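Local coordinates for protein vanadium-dependent bromoperoxidase (Corallina officinalis, PDB 1QHB) that catalyses the halogenation of organic substrates with bromide and hydrogen peroxide, using vanadate as cofactor, and works as a homododecamer stabilised by calcium, at residues Thr494-Phe499 with Gly532-Leu537; Ile566-Leu571 with Phe584-Phe589; Tyr336-Asn341 with Asp539-Gly544. All coordinates share one frame; numbering follows the deposited sequence.

Contact 1. Residues Thr494-Phe499 with Gly532-Leu537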
loop_
_atom_site.group_PDB
_atom_site.type_symbol
_atom_site.label_atom_id
_atom_site.label_comp_id
_atom_site.label_asym_id
_atom_site.label_seq_id
_atom_site.Cartn_x
_atom_site.Cartn_y
_atom_site.Cartn_z
ATOM N N THR A 494 7.091 30.155 -27.236
ATOM C CA THR A 494 7.897 29.600 -26.152
ATOM C C THR A 494 8.552 28.312 -26.641
ATOM O O THR A 494 9.795 28.219 -26.527
ATOM C CB THR A 494 7.043 29.347 -24.898
ATOM O OG1 THR A 494 6.581 30.633 -24.485
ATOM C CG2 THR A 494 7.848 28.748 -23.736
ATOM N N ILE A 495 7.804 27.471 -27.377
ATOM C CA ILE A 495 8.423 26.234 -27.887
ATOM C C ILE A 495 9.519 26.548 -28.881
ATOM O O ILE A 495 10.594 25.903 -28.923
ATOM C CB ILE A 495 7.346 25.361 -28.575
ATOM C CG1 ILE A 495 6.350 24.739 -27.624
ATOM C CG2 ILE A 495 7.989 24.230 -29.427
ATOM C CD1 ILE A 495 6.950 24.001 -26.408
ATOM N N LEU A 496 9.234 27.431 -29.840
ATOM C CA LEU A 496 10.222 27.794 -30.845
ATOM C C LEU A 496 11.440 28.484 -30.219
ATOM O O LEU A 496 12.541 28.245 -30.703
ATOM C CB LEU A 496 9.588 28.722 -31.898
ATOM C CG LEU A 496 8.478 28.119 -32.767
ATOM C CD1 LEU A 496 7.838 29.223 -33.626
ATOM C CD2 LEU A 496 9.005 26.993 -33.624
ATOM N N LYS A 497 11.273 29.361 -29.220
ATOM C CA LYS A 497 12.496 29.996 -28.677
ATOM C C LYS A 497 13.292 28.948 -27.890
ATOM O O LYS A 497 14.485 29.089 -27.846
ATOM C CB LYS A 497 12.206 31.181 -27.795
ATOM C CG LYS A 497 11.525 32.401 -28.399
ATOM C CD LYS A 497 11.377 33.516 -27.406
ATOM C CE LYS A 497 10.402 33.147 -26.315
ATOM N NZ LYS A 497 9.953 34.268 -25.441
ATOM N N ALA A 498 12.747 27.899 -27.301
ATOM C CA ALA A 498 13.460 26.854 -26.631
ATOM C C ALA A 498 14.195 25.993 -27.669
ATOM O O ALA A 498 15.304 25.529 -27.396
ATOM C CB ALA A 498 12.524 25.894 -25.871
ATOM N N PHE A 499 13.530 25.692 -28.778
ATOM C CA PHE A 499 14.107 24.718 -29.686
ATOM C C PHE A 499 15.178 25.273 -30.610
ATOM O O PHE A 499 16.047 24.508 -31.061
ATOM C CB PHE A 499 12.937 24.169 -30.529
ATOM C CG PHE A 499 13.116 22.706 -30.780
ATOM C CD1 PHE A 499 13.990 22.263 -31.748
ATOM C CD2 PHE A 499 12.428 21.800 -30.025
ATOM C CE1 PHE A 499 14.147 20.902 -31.966
ATOM C CE2 PHE A 499 12.604 20.448 -30.197
ATOM C CZ PHE A 499 13.457 20.006 -31.179
ATOM N N GLY A 532 13.482 38.036 -30.511
ATOM C CA GLY A 532 12.702 39.289 -30.552
ATOM C C GLY A 532 11.706 39.296 -31.705
ATOM O O GLY A 532 10.634 39.846 -31.532
ATOM N N GLU A 533 11.983 38.688 -32.870
ATOM C CA GLU A 533 11.048 38.646 -33.976
ATOM C C GLU A 533 9.962 37.570 -33.751
ATOM O O GLU A 533 8.894 37.630 -34.367
ATOM C CB GLU A 533 11.779 38.385 -35.300
ATOM C CG GLU A 533 12.597 39.593 -35.791
ATOM C CD GLU A 533 11.683 40.806 -35.976
ATOM O OE1 GLU A 533 10.870 40.780 -36.944
ATOM O OE2 GLU A 533 11.773 41.715 -35.128
ATOM N N LEU A 534 10.217 36.585 -32.891
ATOM C CA LEU A 534 9.178 35.576 -32.570
ATOM C C LEU A 534 8.236 36.182 -31.556
ATOM O O LEU A 534 7.002 36.101 -31.647
ATOM C CB LEU A 534 9.770 34.283 -32.047
ATOM C CG LEU A 534 10.455 33.373 -33.068
ATOM C CD1 LEU A 534 11.219 32.239 -32.345
ATOM C CD2 LEU A 534 9.440 32.789 -34.042
ATOM N N ASN A 535 8.803 36.919 -30.582
ATOM C CA ASN A 535 8.004 37.661 -29.625
ATOM C C ASN A 535 7.182 38.694 -30.383
ATOM O O ASN A 535 5.989 38.896 -30.146
ATOM C CB ASN A 535 8.829 38.380 -28.538
ATOM C CG ASN A 535 9.464 37.480 -27.508
ATOM O OD1 ASN A 535 9.192 36.275 -27.362
ATOM N ND2 ASN A 535 10.389 38.036 -26.718
ATOM N N LYS A 536 7.783 39.400 -31.340
ATOM C CA LYS A 536 7.034 40.392 -32.151
ATOM C C LYS A 536 5.837 39.774 -32.874
ATOM O O LYS A 536 4.758 40.362 -32.977
ATOM C CB LYS A 536 8.005 41.017 -33.167
ATOM C CG LYS A 536 7.309 42.163 -33.928
ATOM C CD LYS A 536 8.208 42.875 -34.914
ATOM C CE LYS A 536 9.305 43.683 -34.215
ATOM N NZ LYS A 536 10.408 44.105 -35.123
ATOM N N LEU A 537 6.050 38.602 -33.474
ATOM C CA LEU A 537 5.036 37.860 -34.193
ATOM C C LEU A 537 3.864 37.469 -33.276
ATOM O O LEU A 537 2.672 37.658 -33.608
ATOM C CB LEU A 537 5.663 36.586 -34.774
ATOM C CG LEU A 537 4.746 35.630 -35.566
ATOM C CD1 LEU A 537 4.226 36.317 -36.807
ATOM C CD2 LEU A 537 5.496 34.363 -35.962
HETATM O O HOH W 1 11.951 36.572 -24.729
#
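The ammonium nitrogen of Lys497 is gripped by several oxygens at once, and Asn535 supplies one of them from the facing helix. Lys497 NZ donates to Asn535 OD1 at 2.9 Å, arriving in the carbonyl plane on a lone pair, with a C=O...N angle of 134°. A water closes the small ring: it accepts from Lys497 NZ at 3.1 Å and from Asn535 ND2 at 2.9 Å, so both ends of the amide are tied to the lysine, one directly and one through the water. A third acceptor for the ammonium is the carbonyl oxygen of Pro587, while Asn535 ND2 also donates to the carbonyl of Pro229, which helps fix the rotation of the amide. The lysine chain leaves with CG beside its own backbone N and bends at chi3 (-68°), a turn that brings NZ to the amide oxygen.

The two segments belong to helices 484-499 and 530-548 of the helical core of this vanadium haloperoxidase. They run antiparallel, 172° between directions, with axes 10.1 Å apart, and Lys497 lies level with Leu534.

Next to the polar bridge the contact is apolar. Leu534 reaches over with both methyls: CD1 meets Leu496 CB at 3.9 Å and the aliphatic CG of Lys497 at 4.0 Å, while CD2 touches Leu496 CD1. The two leucines cross at about a right angle, whereas Lys497 and Leu534 slide past one another in opposite directions. Val379 and Val383 of helix 376-402 also pack on Leu496, and Ala342 of helix 337-349 on Leu534.

Contact 2. Residues Ile566-Leu571 with Phe584-Phe589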
loop_
_atom_site.group_PDB
_atom_site.type_symbol
_atom_site.label_atom_id
_atom_site.label_comp_id
_atom_site.label_asym_id
_atom_site.label_seq_id
_atom_site.Cartn_x
_atom_site.Cartn_y
_atom_site.Cartn_z
ATOM N N ILE A 566 2.042 27.217 -19.839
ATOM C CA ILE A 566 1.532 25.915 -20.291
ATOM C C ILE A 566 2.657 25.228 -21.038
ATOM O O ILE A 566 2.912 24.065 -20.799
ATOM C CB ILE A 566 0.265 26.078 -21.162
ATOM C CG1 ILE A 566 -0.986 26.540 -20.402
ATOM C CG2 ILE A 566 -0.085 24.809 -21.905
ATOM C CD1 ILE A 566 -1.311 25.737 -19.158
ATOM N N ALA A 567 3.335 25.923 -21.956
ATOM C CA ALA A 567 4.426 25.376 -22.739
ATOM C C ALA A 567 5.572 24.902 -21.858
ATOM O O ALA A 567 6.062 23.794 -22.063
ATOM C CB ALA A 567 5.000 26.394 -23.711
ATOM N N ILE A 568 5.962 25.716 -20.885
ATOM C CA ILE A 568 7.060 25.353 -19.964
ATOM C C ILE A 568 6.689 24.082 -19.184
ATOM O O ILE A 568 7.501 23.175 -18.982
ATOM C CB ILE A 568 7.352 26.542 -19.000
ATOM C CG1 ILE A 568 8.146 27.638 -19.662
ATOM C CG2 ILE A 568 8.057 26.050 -17.727
ATOM C CD1 ILE A 568 8.303 28.990 -18.955
ATOM N N GLY A 569 5.430 23.977 -18.744
ATOM C CA GLY A 569 4.921 22.796 -18.042
ATOM C C GLY A 569 4.979 21.501 -18.824
ATOM O O GLY A 569 5.433 20.457 -18.341
ATOM N N ILE A 570 4.618 21.589 -20.120
ATOM C CA ILE A 570 4.740 20.452 -21.015
ATOM C C ILE A 570 6.213 20.056 -21.231
ATOM O O ILE A 570 6.669 18.891 -21.202
ATOM C CB ILE A 570 4.071 20.752 -22.375
ATOM C CG1 ILE A 570 2.544 20.803 -22.156
ATOM C CG2 ILE A 570 4.489 19.754 -23.400
ATOM C CD1 ILE A 570 1.725 21.339 -23.338
ATOM N N LEU A 571 7.044 21.060 -21.454
ATOM C CA LEU A 571 8.465 20.665 -21.661
ATOM C C LEU A 571 9.025 19.981 -20.420
ATOM O O LEU A 571 9.793 19.021 -20.544
ATOM C CB LEU A 571 9.327 21.897 -21.923
ATOM C CG LEU A 571 9.069 22.485 -23.320
ATOM C CD1 LEU A 571 9.868 23.764 -23.464
ATOM C CD2 LEU A 571 9.413 21.452 -24.360
ATOM N N PHE A 584 16.731 22.388 -22.663
ATOM C CA PHE A 584 16.267 23.488 -23.505
ATOM C C PHE A 584 16.616 24.755 -22.716
ATOM O O PHE A 584 16.368 24.908 -21.528
ATOM C CB PHE A 584 14.769 23.426 -23.712
ATOM C CG PHE A 584 14.255 22.323 -24.583
ATOM C CD1 PHE A 584 14.381 22.474 -25.965
ATOM C CD2 PHE A 584 13.665 21.189 -24.059
ATOM C CE1 PHE A 584 13.881 21.506 -26.828
ATOM C CE2 PHE A 584 13.207 20.201 -24.942
ATOM C CZ PHE A 584 13.309 20.385 -26.301
ATOM N N ASN A 585 17.247 25.663 -23.428
ATOM C CA ASN A 585 17.577 26.994 -22.945
ATOM C C ASN A 585 16.402 27.894 -23.348
ATOM O O ASN A 585 16.247 28.022 -24.558
ATOM C CB ASN A 585 18.888 27.509 -23.526
ATOM C CG ASN A 585 19.182 28.910 -23.010
ATOM O OD1 ASN A 585 20.016 29.087 -22.131
ATOM N ND2 ASN A 585 18.475 29.884 -23.563
ATOM N N LEU A 586 15.603 28.428 -22.425
ATOM C CA LEU A 586 14.450 29.219 -22.877
ATOM C C LEU A 586 14.363 30.626 -22.328
ATOM O O LEU A 586 14.150 30.875 -21.131
ATOM C CB LEU A 586 13.163 28.452 -22.548
ATOM C CG LEU A 586 11.820 29.201 -22.524
ATOM C CD1 LEU A 586 11.503 29.752 -23.899
ATOM C CD2 LEU A 586 10.736 28.268 -22.046
ATOM N N PRO A 587 14.474 31.605 -23.213
ATOM C CA PRO A 587 14.385 33.011 -22.829
ATOM C C PRO A 587 12.921 33.326 -22.601
ATOM O O PRO A 587 12.170 33.382 -23.588
ATOM C CB PRO A 587 14.952 33.783 -24.004
ATOM C CG PRO A 587 15.140 32.847 -25.127
ATOM C CD PRO A 587 14.859 31.450 -24.637
ATOM N N LYS A 588 12.497 33.613 -21.373
ATOM C CA LYS A 588 11.087 33.895 -21.128
ATOM C C LYS A 588 10.676 35.297 -21.530
ATOM O O LYS A 588 11.511 36.173 -21.774
ATOM C CB LYS A 588 10.762 33.647 -19.652
ATOM C CG LYS A 588 11.008 32.179 -19.242
ATOM C CD LYS A 588 10.889 32.001 -17.738
ATOM C CE LYS A 588 9.508 32.457 -17.231
ATOM N NZ LYS A 588 9.497 32.528 -15.754
ATOM N N PHE A 589 9.363 35.599 -21.541
ATOM C CA PHE A 589 8.906 36.948 -21.822
ATOM C C PHE A 589 9.379 37.955 -20.770
ATOM O O PHE A 589 9.373 39.154 -21.034
ATOM C CB PHE A 589 7.386 37.020 -21.894
ATOM C CG PHE A 589 6.784 36.234 -23.044
ATOM C CD1 PHE A 589 7.308 36.290 -24.298
ATOM C CD2 PHE A 589 5.673 35.445 -22.827
ATOM C CE1 PHE A 589 6.771 35.562 -25.344
ATOM C CE2 PHE A 589 5.123 34.723 -23.852
ATOM C CZ PHE A 589 5.670 34.779 -25.130
#
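Ile568 and Leu586 make the closest approach in this apolar contact, between helix 553-574 and the residues around the short strand 585-587. Along the helix, Ile568 comes first. Its CG1 meets Leu586 CD2 at 3.6 Å, and its terminal CD1 lies against both that methyl and the aliphatic part of Lys588, whose CE is 4.1 Å from Ile568 CD1. CG and CD of Lys588 lie near the same methyl, and the bend at chi3 (57°) keeps CE beside it; the two side chains cross at about a right angle. Phe35 of a neighbouring subunit also packs on Lys588. One turn further on, Leu571 is the next residue to engage: its CD2 comes within 4.0 Å of Phe584 CE2, approaching the ring obliquely. Thus two helix positions three residues apart meet alternate residues of the 584-589 segment, Phe584, Leu586 and Lys588.

The C-terminal pair of strands packs against helix 553-574: strand 585-587 runs antiparallel to strand 593-595, and Leu586 is hydrogen-bonded through its backbone to Ile594. Helix 484-499 touches Leu586 through Thr494, while Ile570 and Leu571 rest on helix 376-402.

Contact 3. Residues Tyr336-Asn341 with Asp539-Gly544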
loop_
_atom_site.group_PDB
_atom_site.type_symbol
_atom_site.label_atom_id
_atom_site.label_comp_id
_atom_site.label_asym_id
_atom_site.label_seq_id
_atom_site.Cartn_x
_atom_site.Cartn_y
_atom_site.Cartn_z
ATOM N N TYR A 336 -2.358 27.787 -34.762
ATOM C CA TYR A 336 -0.891 27.834 -34.678
ATOM C C TYR A 336 -0.221 28.265 -35.988
ATOM O O TYR A 336 0.989 28.128 -36.171
ATOM C CB TYR A 336 -0.321 26.466 -34.250
ATOM C CG TYR A 336 -0.778 25.301 -35.092
ATOM C CD1 TYR A 336 -0.544 25.205 -36.447
ATOM C CD2 TYR A 336 -1.459 24.242 -34.498
ATOM C CE1 TYR A 336 -0.973 24.130 -37.212
ATOM C CE2 TYR A 336 -1.907 23.173 -35.244
ATOM C CZ TYR A 336 -1.645 23.099 -36.589
ATOM O OH TYR A 336 -2.086 22.018 -37.309
ATOM N N GLU A 337 -1.032 28.681 -36.968
ATOM C CA GLU A 337 -0.584 29.029 -38.299
ATOM C C GLU A 337 0.648 29.926 -38.334
ATOM O O GLU A 337 1.639 29.623 -38.985
ATOM C CB GLU A 337 -1.758 29.673 -39.106
ATOM C CG GLU A 337 -1.344 30.032 -40.529
ATOM C CD GLU A 337 -2.479 30.385 -41.471
ATOM O OE1 GLU A 337 -3.648 30.153 -41.086
ATOM O OE2 GLU A 337 -2.160 30.856 -42.585
ATOM N N ALA A 338 0.647 31.056 -37.669
ATOM C CA ALA A 338 1.739 32.019 -37.727
ATOM C C ALA A 338 3.050 31.399 -37.268
ATOM O O ALA A 338 4.081 31.745 -37.815
ATOM C CB ALA A 338 1.380 33.245 -36.881
ATOM N N TYR A 339 3.010 30.533 -36.259
ATOM C CA TYR A 339 4.199 29.967 -35.595
ATOM C C TYR A 339 4.712 28.791 -36.375
ATOM O O TYR A 339 5.923 28.522 -36.474
ATOM C CB TYR A 339 3.897 29.665 -34.102
ATOM C CG TYR A 339 2.929 30.763 -33.633
ATOM C CD1 TYR A 339 3.340 32.054 -33.453
ATOM C CD2 TYR A 339 1.580 30.456 -33.519
ATOM C CE1 TYR A 339 2.426 33.057 -33.124
ATOM C CE2 TYR A 339 0.643 31.432 -33.199
ATOM C CZ TYR A 339 1.069 32.731 -33.016
ATOM O OH TYR A 339 0.150 33.707 -32.727
ATOM N N LEU A 340 3.809 28.077 -37.024
ATOM C CA LEU A 340 4.234 26.976 -37.888
ATOM C C LEU A 340 4.929 27.561 -39.115
ATOM O O LEU A 340 5.994 27.134 -39.540
ATOM C CB LEU A 340 3.018 26.115 -38.232
ATOM C CG LEU A 340 3.211 25.169 -39.425
ATOM C CD1 LEU A 340 4.228 24.094 -39.105
ATOM C CD2 LEU A 340 1.877 24.628 -39.885
ATOM N N ASN A 341 4.415 28.666 -39.639
ATOM C CA ASN A 341 5.034 29.328 -40.807
ATOM C C ASN A 341 6.384 29.915 -40.409
ATOM O O ASN A 341 7.257 29.835 -41.254
ATOM C CB ASN A 341 4.166 30.458 -41.369
ATOM C CG ASN A 341 2.876 29.927 -41.973
ATOM O OD1 ASN A 341 2.039 30.769 -42.357
ATOM N ND2 ASN A 341 2.683 28.618 -42.022
ATOM N N ASP A 539 3.102 39.120 -30.601
ATOM C CA ASP A 539 2.400 40.388 -30.389
ATOM C C ASP A 539 1.595 40.797 -31.618
ATOM O O ASP A 539 0.523 41.372 -31.428
ATOM C CB ASP A 539 3.377 41.475 -29.957
ATOM C CG ASP A 539 3.488 41.730 -28.479
ATOM O OD1 ASP A 539 2.520 41.440 -27.707
ATOM O OD2 ASP A 539 4.545 42.252 -28.025
ATOM N N ASN A 540 2.056 40.604 -32.836
ATOM C CA ASN A 540 1.317 41.001 -34.038
ATOM C C ASN A 540 -0.003 40.253 -34.175
ATOM O O ASN A 540 -1.087 40.757 -34.480
ATOM C CB ASN A 540 2.165 40.657 -35.260
ATOM C CG ASN A 540 3.363 41.525 -35.589
ATOM O OD1 ASN A 540 4.146 41.093 -36.431
ATOM N ND2 ASN A 540 3.547 42.705 -35.014
ATOM N N VAL A 541 0.038 38.919 -33.934
ATOM C CA VAL A 541 -1.202 38.151 -34.029
ATOM C C VAL A 541 -2.163 38.532 -32.919
ATOM O O VAL A 541 -3.356 38.706 -33.175
ATOM C CB VAL A 541 -0.885 36.656 -34.008
ATOM C CG1 VAL A 541 -2.150 35.811 -33.908
ATOM C CG2 VAL A 541 -0.021 36.323 -35.228
ATOM N N ALA A 542 -1.747 38.725 -31.697
ATOM C CA ALA A 542 -2.574 39.067 -30.554
ATOM C C ALA A 542 -3.148 40.466 -30.718
ATOM O O ALA A 542 -4.368 40.619 -30.543
ATOM C CB ALA A 542 -1.665 39.056 -29.290
ATOM N N ILE A 543 -2.265 41.429 -31.072
ATOM C CA ILE A 543 -2.749 42.805 -31.247
ATOM C C ILE A 543 -3.614 42.907 -32.508
ATOM O O ILE A 543 -4.579 43.671 -32.574
ATOM C CB ILE A 543 -1.642 43.857 -31.331
ATOM C CG1 ILE A 543 -0.716 43.890 -30.135
ATOM C CG2 ILE A 543 -2.258 45.235 -31.610
ATOM C CD1 ILE A 543 -1.294 44.181 -28.773
ATOM N N GLY A 544 -3.383 42.054 -33.505
ATOM C CA GLY A 544 -4.314 42.027 -34.638
ATOM C C GLY A 544 -5.759 41.838 -34.155
ATOM O O GLY A 544 -6.667 42.340 -34.815
#
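Val541 carries the second segment's side of this contact: within residues 539-544 it is the one residue that meets both Ala338 and Tyr339, and no hydrogen bond crosses between the segments. The purely apolar part joins Ala338 CB to Val541 CG2 at 3.8 Å, where the two backbones come nearest, with CA atoms 7.7 Å apart at these same residues.

The second kind of contact is between a hydroxyl and a branched side chain. Tyr339 and Val541 extend from opposite directions, and Tyr339 OH ends against the valine fork, 3.3 Å from Val541 CG1, 3.4 Å from CB of Val541 and 3.6 Å from its CG2. With CG1 anti to the backbone N (chi1 172°), Val541 presents CG2 to the alanine while both methyls flank the phenolic oxygen. The ring itself approaches Val541 CG2 only obliquely.

A further apolar contact lies within the first segment and shapes the surface offered to Val541. Ala338 CB sits 3.8 Å above the plane of the Tyr339 ring, over its centre, and the tyrosine chi1 of -34° lays the ring across its neighbour in sequence.

Other parts of the fold pack on the same residues: Tyr339 on Ala489, Cys492 and Val493 of helix 484-499, and Val541 on Val330 of helix 323-332. In the first segment, Asn341 ND2 is hydrogen-bonded to Tyr273 OH of a neighbouring subunit. Here helices 337-349 and 530-548 meet within the helical core of the vanadium haloperoxidase fold, beside the vanadate pocket: the Val541 side chain is about 4 Å from that of His485, a vanadate-binding residue by similarity.

The three contacts illustrate how a shared helix and direct packing bind distant parts of a chain into one core. Contacts 1 and 3 share helix 530-548, and their centres are 11 Å apart; contact 1 is nested inside the loop closed by contact 3, and Leu496 CD1 packs against Tyr339 O at 3.5 Å. Contact 2 follows both in sequence and is joined to contact 1 by direct packing, with Lys497 NZ 3.0 Å from Pro587 O and Thr494 CG2 3.4 Å from Leu586 CD2. Contacts 2 and 3 do not meet, their nearest atoms being about 7 Å apart. Contact 3 borders the vanadate site, whereas in contact 2 the Phe584 side chain lies about 12 Å from that of the calcium ligand Phe359.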